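Local coordinates for phosphoribosylamidoimidazole- succinocarboxamide synthase (Saccharomyces cerevisiae, PDB 1OBD), which catalyses the ATP-dependent joining of aspartate to the carboxylate of CAIR, forming SAICAR in the de novo purine biosynthesis pathway, at residues A[197-202]-A[214-219]. Residues are numbered along the deposited sequence; the frame is centred on the assembly and turned at random.
Sequences KLYSKC and ADTKFE. With ATP (adenosine-5'-triphosphate), chain B.
The ring of Phe218 points its far edge at the helix: the backbone N of Tyr199 lies near the ring plane, 4.0 Å from CZ, and Leu198 CB meets the same CZ obliquely at 4.0 Å. On one face of this ring sits Thr216 CG2, 3.5 Å above the plane and displaced toward the rim. Thr216 CG2 also touches Tyr199 CD1 at 3.8 Å, so the methyl is wedged between the two aromatic side chains. Further along, Tyr199 CE1 passes 4.1 Å from Asp215 CA, again obliquely. With CG anti to the backbone N (chi1 168°), the tyrosine ring runs down the strand toward its start, while Thr216 reaches past it in the opposite sense. Tyr199 OH thereby arrives 3.3 Å from Ala214 O, but its hydrogen bond is with Ile213 O, one residue earlier. Cutting Tyr199 back to alanine is likely to strip the Thr216 methyl of the ring at CD1 and to leave Ile213 O without its hydroxyl partner.

The segments' axes approach to 9.7 Å at 136°, packing helix 185-208 across strand 211-223 of the mixed sheet. At the far end of 214-219, Glu219 OE2 accepts a 2.6 Å hydrogen bond from ATP O2'. The contact is thus mostly apolar and aromatic packing, with one polar tie from helix to strand, Tyr199 OH to Ile213 O; the polar groups of Asp215, Thr216 and Glu219 turn instead to Arg242 (a salt bridge), Ser241 and the ATP ribose.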
loop_
_atom_site.group_PDB
_atom_site.type_symbol
_atom_site.label_atom_id
_atom_site.label_comp_id
_atom_site.label_asym_id
_atom_site.label_seq_id
_atom_site.Cartn_x
_atom_site.Cartn_y
_atom_site.Cartn_z
ATOM N N LYS A 197 7.323 14.754 1.318
ATOM C CA LYS A 197 8.074 14.687 2.591
ATOM C C LYS A 197 8.010 13.285 3.210
ATOM O O LYS A 197 9.039 12.716 3.633
ATOM C CB LYS A 197 7.535 15.728 3.525
ATOM C CG LYS A 197 8.131 15.792 4.894
ATOM C CD LYS A 197 7.466 16.904 5.726
ATOM C CE LYS A 197 7.945 16.896 7.178
ATOM N NZ LYS A 197 7.393 18.053 7.960
ATOM N N LEU A 198 6.808 12.707 3.268
ATOM C CA LEU A 198 6.660 11.405 3.886
ATOM C C LEU A 198 7.393 10.332 3.083
ATOM O O LEU A 198 8.116 9.499 3.641
ATOM C CB LEU A 198 5.184 11.019 4.016
ATOM C CG LEU A 198 4.303 11.971 4.834
ATOM C CD1 LEU A 198 2.873 11.488 4.798
ATOM C CD2 LEU A 198 4.763 12.181 6.232
ATOM N N TYR A 199 7.210 10.334 1.763
ATOM C CA TYR A 199 7.898 9.375 0.906
ATOM C C TYR A 199 9.415 9.477 1.062
ATOM O O TYR A 199 10.085 8.461 1.234
ATOM C CB TYR A 199 7.517 9.578 -0.564
ATOM C CG TYR A 199 8.433 8.790 -1.472
ATOM C CD1 TYR A 199 8.230 7.402 -1.691
ATOM C CD2 TYR A 199 9.507 9.401 -2.096
ATOM C CE1 TYR A 199 9.062 6.683 -2.503
ATOM C CE2 TYR A 199 10.355 8.670 -2.911
ATOM C CZ TYR A 199 10.125 7.314 -3.110
ATOM O OH TYR A 199 11.010 6.637 -3.945
ATOM N N SER A 200 9.956 10.690 1.011
ATOM C CA SER A 200 11.416 10.822 1.061
ATOM C C SER A 200 11.968 10.247 2.352
ATOM O O SER A 200 12.958 9.538 2.323
ATOM C CB SER A 200 11.843 12.272 0.886
ATOM O OG SER A 200 11.448 12.743 -0.373
ATOM N N LYS A 201 11.347 10.556 3.485
ATOM C CA LYS A 201 11.811 10.073 4.796
ATOM C C LYS A 201 11.822 8.541 4.818
ATOM O O LYS A 201 12.772 7.879 5.263
ATOM C CB LYS A 201 10.877 10.582 5.897
ATOM C CG LYS A 201 11.266 10.142 7.288
ATOM C CD LYS A 201 10.491 10.890 8.360
ATOM C CE LYS A 201 10.684 10.243 9.734
ATOM N NZ LYS A 201 10.290 11.151 10.833
ATOM N N CYS A 202 10.740 7.942 4.333
ATOM C CA CYS A 202 10.620 6.494 4.383
ATOM C C CYS A 202 11.484 5.784 3.347
ATOM O O CYS A 202 12.048 4.730 3.628
ATOM C CB CYS A 202 9.135 6.100 4.249
ATOM S SG CYS A 202 8.139 6.741 5.594
ATOM N N ALA A 214 10.524 2.370 -4.856
ATOM C CA ALA A 214 10.642 3.182 -6.065
ATOM C C ALA A 214 9.561 4.241 -6.154
ATOM O O ALA A 214 9.793 5.320 -6.706
ATOM C CB ALA A 214 10.639 2.305 -7.274
ATOM N N ASP A 215 8.390 3.918 -5.622
ATOM C CA ASP A 215 7.255 4.794 -5.648
ATOM C C ASP A 215 6.265 4.256 -4.639
ATOM O O ASP A 215 6.386 3.118 -4.194
ATOM C CB ASP A 215 6.647 4.935 -7.046
ATOM C CG ASP A 215 6.313 3.641 -7.667
ATOM O OD1 ASP A 215 6.877 3.331 -8.752
ATOM O OD2 ASP A 215 5.486 2.897 -7.138
ATOM N N THR A 216 5.304 5.073 -4.273
ATOM C CA THR A 216 4.270 4.670 -3.361
ATOM C C THR A 216 2.991 5.442 -3.646
ATOM O O THR A 216 3.030 6.557 -4.163
ATOM C CB THR A 216 4.725 4.851 -1.924
ATOM O OG1 THR A 216 3.907 4.050 -1.062
ATOM C CG2 THR A 216 4.576 6.279 -1.393
ATOM N N LYS A 217 1.859 4.857 -3.272
ATOM C CA LYS A 217 0.547 5.451 -3.377
ATOM C C LYS A 217 -0.006 5.683 -1.994
ATOM O O LYS A 217 -0.268 4.735 -1.250
ATOM C CB LYS A 217 -0.382 4.547 -4.169
ATOM C CG LYS A 217 -1.723 5.140 -4.423
ATOM C CD LYS A 217 -2.569 4.257 -5.389
ATOM C CE LYS A 217 -2.798 2.853 -4.873
ATOM N NZ LYS A 217 -3.719 2.888 -3.692
ATOM N N PHE A 218 -0.210 6.946 -1.686
ATOM C CA PHE A 218 -0.876 7.339 -0.462
ATOM C C PHE A 218 -2.303 7.766 -0.731
ATOM O O PHE A 218 -2.632 8.260 -1.824
ATOM C CB PHE A 218 -0.214 8.574 0.158
ATOM C CG PHE A 218 1.224 8.397 0.647
ATOM C CD1 PHE A 218 1.551 7.511 1.652
ATOM C CD2 PHE A 218 2.248 9.170 0.128
ATOM C CE1 PHE A 218 2.882 7.402 2.092
ATOM C CE2 PHE A 218 3.557 9.059 0.589
ATOM C CZ PHE A 218 3.869 8.202 1.558
ATOM N N GLU A 219 -3.154 7.634 0.281
ATOM C CA GLU A 219 -4.411 8.330 0.295
ATOM C C GLU A 219 -4.492 9.130 1.587
ATOM O O GLU A 219 -3.975 8.727 2.645
ATOM C CB GLU A 219 -5.600 7.384 0.170
ATOM C CG GLU A 219 -5.737 6.724 -1.198
ATOM C CD GLU A 219 -6.964 5.835 -1.294
ATOM O OE1 GLU A 219 -7.091 5.112 -2.306
ATOM O OE2 GLU A 219 -7.776 5.823 -0.335
HETATM P PG ATP B . -7.670 -1.990 -3.813
HETATM O O1G ATP B . -7.335 -3.372 -3.363
HETATM O O2G ATP B . -6.960 -0.916 -2.962
HETATM O O3G ATP B . -7.275 -1.853 -5.289
HETATM P PB ATP B . -10.016 -0.885 -2.713
HETATM O O1B ATP B . -11.463 -0.967 -3.009
HETATM O O2B ATP B . -9.455 0.530 -2.673
HETATM O O3B ATP B . -9.276 -1.802 -3.759
HETATM P PA ATP B . -9.068 -1.111 -0.010
HETATM O O1A ATP B . -8.581 -2.290 0.725
HETATM O O2A ATP B . -7.955 -0.137 -0.364
HETATM O O3A ATP B . -9.754 -1.646 -1.335
HETATM O "O5'" ATP B . -10.261 -0.429 0.789
HETATM C "C5'" ATP B . -10.043 0.789 1.454
HETATM C "C4'" ATP B . -11.216 1.708 1.171
HETATM O "O4'" ATP B . -11.357 2.602 2.244
HETATM C "C3'" ATP B . -10.929 2.548 -0.039
HETATM O "O3'" ATP B . -12.192 2.869 -0.615
HETATM C "C2'" ATP B . -10.200 3.751 0.565
HETATM O "O2'" ATP B . -10.187 4.941 -0.164
HETATM C "C1'" ATP B . -11.026 3.926 1.821
HETATM N N9 ATP B . -10.415 4.471 3.054
HETATM C C8 ATP B . -9.096 4.313 3.383
HETATM N N7 ATP B . -8.930 4.851 4.575
HETATM C C5 ATP B . -10.089 5.398 5.045
HETATM C C6 ATP B . -10.510 6.091 6.185
HETATM N N6 ATP B . -9.820 6.241 7.304
HETATM N N1 ATP B . -11.818 6.495 6.272
HETATM C C2 ATP B . -12.715 6.208 5.289
HETATM N N3 ATP B . -12.331 5.538 4.165
HETATM C C4 ATP B . -11.040 5.143 4.055
#